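Local structure of RhCC (Rhodococcus jostii, 4U5R) at the interface of chains A and B. The protein is a cofactor-independent oxygenase of the tautomerase superfamily that can bind magnesium. Residues are numbered along the deposited sequence; one frame, centred on the assembly and turned at random. Chains: chain A/B, RhCC.

Contact 1 and contact 2 are neighbouring patches of the boundary between chains A and B, two copies in a deposited assembly of three. That is consistent with the trimers of the tautomerase superfamily, so the boundary is probably biological. The centres of their C-alpha atoms lie about 9 Å apart. B:His104, on strand 100-107, belongs to both: its backbone lies in contact 1, and its ring reaches into contact 2. Contact 1 extends a chain B sheet with strand 113-115 of chain A. Contact 2 ties strands 61-68 of both chains together through charged side chains. The pairing would thus fix the register that sets the polar cluster in place.

Contact 1: the interface of chains A and B. Residues chain A 112-114; chain B 83, 102-104.
A:Trp113 and A:Arg114 lie along B:Ile103 and B:His104 as an antiparallel strand pair between chains. RhCC belongs to the tautomerase superfamily, with its beta-alpha-beta motif, and here strand 113-115 of chain A is added to strand 100-107 of chain B. The backbones of A:Arg114 and B:Ile103 exchange two bonds: A:Arg114 N gives to B:Ile103 O at 3.0 Å, and B:Ile103 N gives to A:Arg114 O.

The side chain of A:Trp113 begins at CB, which lies near CB of B:His104. CG is turned away from the backbone N (chi1 164°), which helps turn the NE1 edge of the ring toward B:Glu102. CG also lies near B:Ile103 O. CD1 of A:Trp113 comes next and passes 3.4 Å from B:Ile103 O. NE1 of A:Trp113 then donates to the carboxylate OE2 of B:Glu102, a short bond of 2.6 Å. The bond is fairly straight, 161° at the hydrogen, and leaves the indole close to its own plane. It reaches the anti lone pair of OE2. Farther along the ring, CE2 and CZ2 pass the same OE2. Ring and carboxylate are turned 38° against each other. The extended chain of B:Glu102 brings CG to the ring edge, in its plane. The carboxylate thereby probably helps to fix the rotation of the indole.

A:Arg114 leans the other way, over helix 76-90 of chain B. Its chain bends at chi2, which swings the guanidinium back beside its own strand. There NH1 of A:Arg114 donates to A:Trp113 O at 3.0 Å, from above the carbonyl plane. One guanidinium face receives CB of B:Met83, set toward the rim and 3.7 Å from CZ of A:Arg114. The bent chain of B:Met83 continues along the backbone of A:Leu112 and A:Trp113. SD of B:Met83 lies 3.8 Å from CA of A:Leu112. The methyl CE of B:Met83 is 3.6 Å from A:Trp113 N. On the neighbouring strand, the CG2 branch of B:Ile103 packs against CB of A:Arg114.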
ATOM      1  N   LEU A 112     -10.589   5.753   9.741  1.00 12.75           N
ATOM      2  CA  LEU A 112     -10.652   4.353   9.344  1.00 13.28           C
ATOM      3  C   LEU A 112      -9.441   3.633   9.893  1.00 13.73           C
ATOM      4  O   LEU A 112      -8.700   2.999   9.149  1.00 12.35           O
ATOM      5  CB  LEU A 112     -10.712   4.201   7.822  1.00 16.60           C
ATOM      6  CG  LEU A 112     -11.904   4.873   7.131  1.00 15.09           C
ATOM      7  CD1 LEU A 112     -11.789   4.787   5.612  1.00 16.26           C
ATOM      8  CD2 LEU A 112     -13.202   4.242   7.609  1.00 15.86           C
ATOM      9  N   TRP A 113      -9.259   3.717  11.204  1.00 12.19           N
ATOM     10  CA  TRP A 113      -8.029   3.266  11.827  1.00 11.00           C
ATOM     11  C   TRP A 113      -8.319   2.877  13.265  1.00 12.15           C
ATOM     12  O   TRP A 113      -8.972   3.615  13.978  1.00 12.03           O
ATOM     13  CB  TRP A 113      -6.990   4.387  11.725  1.00 14.27           C
ATOM     14  CG  TRP A 113      -5.772   4.298  12.610  1.00 11.53           C
ATOM     15  CD1 TRP A 113      -4.926   3.235  12.746  1.00 12.88           C
ATOM     16  CD2 TRP A 113      -5.232   5.351  13.428  1.00 11.50           C
ATOM     17  NE1 TRP A 113      -3.906   3.549  13.618  1.00 12.98           N
ATOM     18  CE2 TRP A 113      -4.073   4.839  14.052  1.00 13.02           C
ATOM     19  CE3 TRP A 113      -5.621   6.670  13.698  1.00 12.42           C
ATOM     20  CZ2 TRP A 113      -3.307   5.596  14.930  1.00 13.58           C
ATOM     21  CZ3 TRP A 113      -4.860   7.423  14.573  1.00 14.07           C
ATOM     22  CH2 TRP A 113      -3.713   6.882  15.185  1.00 10.66           C
ATOM     23  N   ARG A 114      -7.887   1.691  13.672  1.00 12.64           N
ATOM     24  CA  ARG A 114      -8.032   1.274  15.062  1.00 10.76           C
ATOM     25  C   ARG A 114      -6.715   0.659  15.532  1.00 12.78           C
ATOM     26  O   ARG A 114      -5.990   0.027  14.753  1.00 11.78           O
ATOM     27  CB  ARG A 114      -9.185   0.268  15.226  1.00 13.27           C
ATOM     28  CG  ARG A 114     -10.561   0.781  14.753  1.00 13.19           C
ATOM     29  CD  ARG A 114     -11.184   1.804  15.723  1.00 13.06           C
ATOM     30  NE  ARG A 114     -12.540   2.197  15.330  1.00 13.50           N
ATOM     31  CZ  ARG A 114     -12.840   3.271  14.598  1.00 14.36           C
ATOM     32  NH1 ARG A 114     -11.884   4.076  14.140  1.00 16.37           N
ATOM     33  NH2 ARG A 114     -14.111   3.542  14.312  1.00 15.76           N
TER
ATOM     34  N   MET B  83     -15.401  -0.368  10.586  1.00 13.87           N
ATOM     35  CA  MET B  83     -14.360  -0.648  11.575  1.00 12.99           C
ATOM     36  C   MET B  83     -14.879  -1.587  12.654  1.00 15.67           C
ATOM     37  O   MET B  83     -14.179  -2.507  13.076  1.00 14.02           O
ATOM     38  CB  MET B  83     -13.844   0.649  12.216  1.00 12.71           C
ATOM     39  CG  MET B  83     -13.321   1.666  11.212  1.00 13.27           C
ATOM     40  SD  MET B  83     -12.239   0.973   9.933  1.00 13.49           S
ATOM     41  CE  MET B  83     -10.773   0.434  10.835  1.00 11.96           C
ATOM     42  N   GLU B 102      -3.147  -3.761  14.870  1.00 11.28           N
ATOM     43  CA  GLU B 102      -3.509  -2.448  14.359  1.00  9.50           C
ATOM     44  C   GLU B 102      -4.041  -2.632  12.945  1.00 11.25           C
ATOM     45  O   GLU B 102      -3.550  -3.475  12.199  1.00 11.77           O
ATOM     46  CB  GLU B 102      -2.303  -1.489  14.372  1.00 10.31           C
ATOM     47  CG  GLU B 102      -2.642  -0.086  13.897  1.00 10.63           C
ATOM     48  CD  GLU B 102      -1.469   0.885  13.937  1.00 15.97           C
ATOM     49  OE1 GLU B 102      -0.304   0.450  14.000  1.00 12.12           O
ATOM     50  OE2 GLU B 102      -1.721   2.110  13.879  1.00 20.57           O
ATOM     51  N   ILE B 103      -5.038  -1.838  12.578  1.00 10.53           N
ATOM     52  CA  ILE B 103      -5.685  -1.926  11.274  1.00  9.84           C
ATOM     53  C   ILE B 103      -5.944  -0.535  10.751  1.00 10.76           C
ATOM     54  O   ILE B 103      -6.294   0.370  11.522  1.00 12.17           O
ATOM     55  CB  ILE B 103      -7.036  -2.676  11.339  1.00  9.86           C
ATOM     56  CG1 ILE B 103      -7.630  -2.859   9.931  1.00  9.83           C
ATOM     57  CG2 ILE B 103      -8.030  -1.930  12.234  1.00  9.92           C
ATOM     58  CD1 ILE B 103      -8.751  -3.910   9.877  1.00 13.37           C
ATOM     59  N   HIS B 104      -5.776  -0.354   9.445  1.00 11.18           N
ATOM     60  CA  HIS B 104      -6.266   0.855   8.796  1.00 10.00           C
ATOM     61  C   HIS B 104      -6.700   0.607   7.354  1.00 10.59           C
ATOM     62  O   HIS B 104      -6.317  -0.388   6.728  1.00 10.35           O
ATOM     63  CB  HIS B 104      -5.231   2.002   8.891  1.00 10.74           C
ATOM     64  CG  HIS B 104      -4.052   1.887   7.967  1.00 10.81           C
ATOM     65  ND1 HIS B 104      -2.995   1.035   8.198  1.00 11.09           N
ATOM     66  CD2 HIS B 104      -3.730   2.588   6.850  1.00 14.81           C
ATOM     67  CE1 HIS B 104      -2.094   1.178   7.241  1.00 11.26           C
ATOM     68  NE2 HIS B 104      -2.515   2.118   6.412  1.00 12.20           N
TER

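Contact 2: the interface of chains A and B. Residues chain A 2, 65, 67, 69, 108; chain B 65, 104, 106.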
ATOM      1  N   TYR A   2       2.962   3.843   9.338  1.00 13.29           N
ATOM      2  CA  TYR A   2       3.149   2.485   8.884  1.00 12.59           C
ATOM      3  C   TYR A   2       4.266   2.486   7.845  1.00 14.00           C
ATOM      4  O   TYR A   2       4.057   2.971   6.745  1.00 12.00           O
ATOM      5  CB  TYR A   2       1.824   1.983   8.309  1.00 15.76           C
ATOM      6  CG  TYR A   2       1.903   0.727   7.496  1.00 15.79           C
ATOM      7  CD1 TYR A   2       1.998  -0.511   8.115  1.00 18.67           C
ATOM      8  CD2 TYR A   2       1.837   0.769   6.109  1.00 13.19           C
ATOM      9  CE1 TYR A   2       2.054  -1.667   7.372  1.00 16.14           C
ATOM     10  CE2 TYR A   2       1.894  -0.388   5.357  1.00 17.30           C
ATOM     11  CZ  TYR A   2       1.999  -1.602   5.999  1.00 17.61           C
ATOM     12  OH  TYR A   2       2.063  -2.762   5.267  1.00 19.53           O
ATOM     13  N   ARG A  65       8.244   2.846   1.678  1.00  9.58           N
ATOM     14  CA  ARG A  65       6.896   3.382   1.500  1.00 10.21           C
ATOM     15  C   ARG A  65       6.235   3.519   2.853  1.00 11.34           C
ATOM     16  O   ARG A  65       6.317   2.614   3.652  1.00 11.88           O
ATOM     17  CB  ARG A  65       6.044   2.479   0.609  1.00 12.08           C
ATOM     18  CG  ARG A  65       4.645   3.032   0.361  1.00 14.31           C
ATOM     19  CD  ARG A  65       3.688   1.959  -0.157  1.00 12.61           C
ATOM     20  NE  ARG A  65       2.436   2.574  -0.610  1.00 14.20           N
ATOM     21  CZ  ARG A  65       1.469   2.974   0.205  1.00 16.27           C
ATOM     22  NH1 ARG A  65       1.592   2.799   1.519  1.00 16.55           N
ATOM     23  NH2 ARG A  65       0.376   3.551  -0.297  1.00 17.00           N
ATOM     24  N   ASP A  67       2.605   4.913   5.168  1.00 12.45           N
ATOM     25  CA  ASP A  67       1.310   5.561   5.329  1.00 14.33           C
ATOM     26  C   ASP A  67       1.346   6.429   6.572  1.00 12.19           C
ATOM     27  O   ASP A  67       1.799   5.995   7.639  1.00 12.48           O
ATOM     28  CB  ASP A  67       0.173   4.540   5.470  1.00 15.07           C
ATOM     29  CG  ASP A  67      -0.270   3.947   4.151  1.00 15.63           C
ATOM     30  OD1 ASP A  67       0.063   4.494   3.083  1.00 14.85           O
ATOM     31  OD2 ASP A  67      -0.967   2.916   4.186  1.00 16.07           O
ATOM     32  N   ILE A  69      -1.288   8.168   9.052  1.00 15.02           N
ATOM     33  CA  ILE A  69      -2.686   7.950   9.400  1.00 16.51           C
ATOM     34  C   ILE A  69      -3.189   8.906  10.473  1.00 17.92           C
ATOM     35  O   ILE A  69      -4.303   9.421  10.379  1.00 18.17           O
ATOM     36  CB  ILE A  69      -2.902   6.507   9.903  1.00 16.36           C
ATOM     37  CG1 ILE A  69      -2.147   5.521   9.004  1.00 18.71           C
ATOM     38  CG2 ILE A  69      -4.388   6.179   9.957  1.00 17.79           C
ATOM     39  CD1 ILE A  69      -1.951   4.133   9.618  1.00 20.61           C
ATOM     40  N   THR A 108      -3.686   8.516   4.680  1.00 12.01           N
ATOM     41  CA  THR A 108      -4.926   7.736   4.713  1.00 13.05           C
ATOM     42  C   THR A 108      -5.880   8.279   5.791  1.00 13.95           C
ATOM     43  O   THR A 108      -5.460   9.004   6.682  1.00 12.95           O
ATOM     44  CB  THR A 108      -4.635   6.209   4.944  1.00 12.22           C
ATOM     45  OG1 THR A 108      -4.253   5.952   6.303  1.00 14.31           O
ATOM     46  CG2 THR A 108      -3.549   5.724   4.017  1.00 14.72           C
TER
ATOM     47  N   ARG B  65      -3.793  -4.038   6.819  1.00 10.63           N
ATOM     48  CA  ARG B  65      -4.030  -2.854   5.995  1.00 12.07           C
ATOM     49  C   ARG B  65      -4.933  -3.236   4.843  1.00 12.76           C
ATOM     50  O   ARG B  65      -4.740  -4.271   4.252  1.00 11.93           O
ATOM     51  CB  ARG B  65      -2.715  -2.276   5.462  1.00 12.37           C
ATOM     52  CG  ARG B  65      -2.906  -1.022   4.625  1.00 14.53           C
ATOM     53  CD  ARG B  65      -1.703  -0.723   3.733  1.00 14.94           C
ATOM     54  NE  ARG B  65      -1.902   0.582   3.107  1.00 14.55           N
ATOM     55  CZ  ARG B  65      -2.653   0.785   2.035  1.00 17.43           C
ATOM     56  NH1 ARG B  65      -3.254  -0.241   1.436  1.00 15.51           N
ATOM     57  NH2 ARG B  65      -2.800   2.018   1.560  1.00 18.15           N
ATOM     58  N   HIS B 104      -5.776  -0.354   9.445  1.00 11.18           N
ATOM     59  CA  HIS B 104      -6.266   0.855   8.796  1.00 10.00           C
ATOM     60  C   HIS B 104      -6.700   0.607   7.354  1.00 10.59           C
ATOM     61  O   HIS B 104      -6.317  -0.388   6.728  1.00 10.35           O
ATOM     62  CB  HIS B 104      -5.231   2.002   8.891  1.00 10.74           C
ATOM     63  CG  HIS B 104      -4.052   1.887   7.967  1.00 10.81           C
ATOM     64  ND1 HIS B 104      -2.995   1.035   8.198  1.00 11.09           N
ATOM     65  CD2 HIS B 104      -3.730   2.588   6.850  1.00 14.81           C
ATOM     66  CE1 HIS B 104      -2.094   1.178   7.241  1.00 11.26           C
ATOM     67  NE2 HIS B 104      -2.515   2.118   6.412  1.00 12.20           N
ATOM     68  N   ALA B 106      -7.616   2.417   3.405  1.00 13.75           N
ATOM     69  CA  ALA B 106      -7.526   3.493   2.434  1.00 15.97           C
ATOM     70  C   ALA B 106      -8.589   3.260   1.365  1.00 16.04           C
ATOM     71  O   ALA B 106      -8.977   2.123   1.110  1.00 14.13           O
ATOM     72  CB  ALA B 106      -6.139   3.544   1.824  1.00 15.57           C
TER
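A:Asp67 points its carboxylate at B:His104 and B:Arg65, and its OD2 accepts from both. The imidazole stands almost upright to the carboxylate, 89° between their planes. NE2 of B:His104 donates to OD2 of A:Asp67 at 2.8 Å, nearly straight and in the ring plane. It arrives on the anti side of OD2, slightly out of the carboxylate plane. B:Arg65 crosses A:Asp67 at about a right angle. NE of B:Arg65 meets the same OD2 of A:Asp67 at 2.7 Å, close to the C-O axis and in the guanidinium plane, forming a salt bridge. B:Arg65 is extended from CG to NE, with CG opposite its backbone N (chi1 -179°), a shape that carries NE across to chain A.

The other carboxylate oxygen is held from within chain A. NH1 of A:Arg65 makes a salt bridge to OD1 of A:Asp67 at 2.8 Å, from above the carboxylate plane. A:Arg65 thus probably helps position the acceptor for chain B. Replacing A:Asp67 by an alanine would probably leave B:Arg65 and B:His104 without their shared acceptor and A:Arg65 without its mate, with the imidazole less firmly fixed in rotation.

Other groups of chain A also pack round the imidazole. The methyl CD1 of A:Ile69 sits over the centre of one face, 3.5 Å from CG of B:His104. The phenol ring of A:Tyr2 is set edge-to-face with the imidazole, its plane turned 61°, while CE2 of A:Tyr2 lies 4.0 Å from CD of B:Arg65. On the same side of the ring as A:Ile69, the hydroxyl OG1 of A:Thr108 makes a close contact of 3.4 Å with CD2 of B:His104.

CG2 of A:Thr108 touches CB of B:Ala106, an engineered residue that replaces the aspartate of a magnesium site. This polar cluster lies between the sheets of two subunits: strands 2-8 and 61-68 and adjoining loops of chain A face strands 61-68 and 100-107 of chain B.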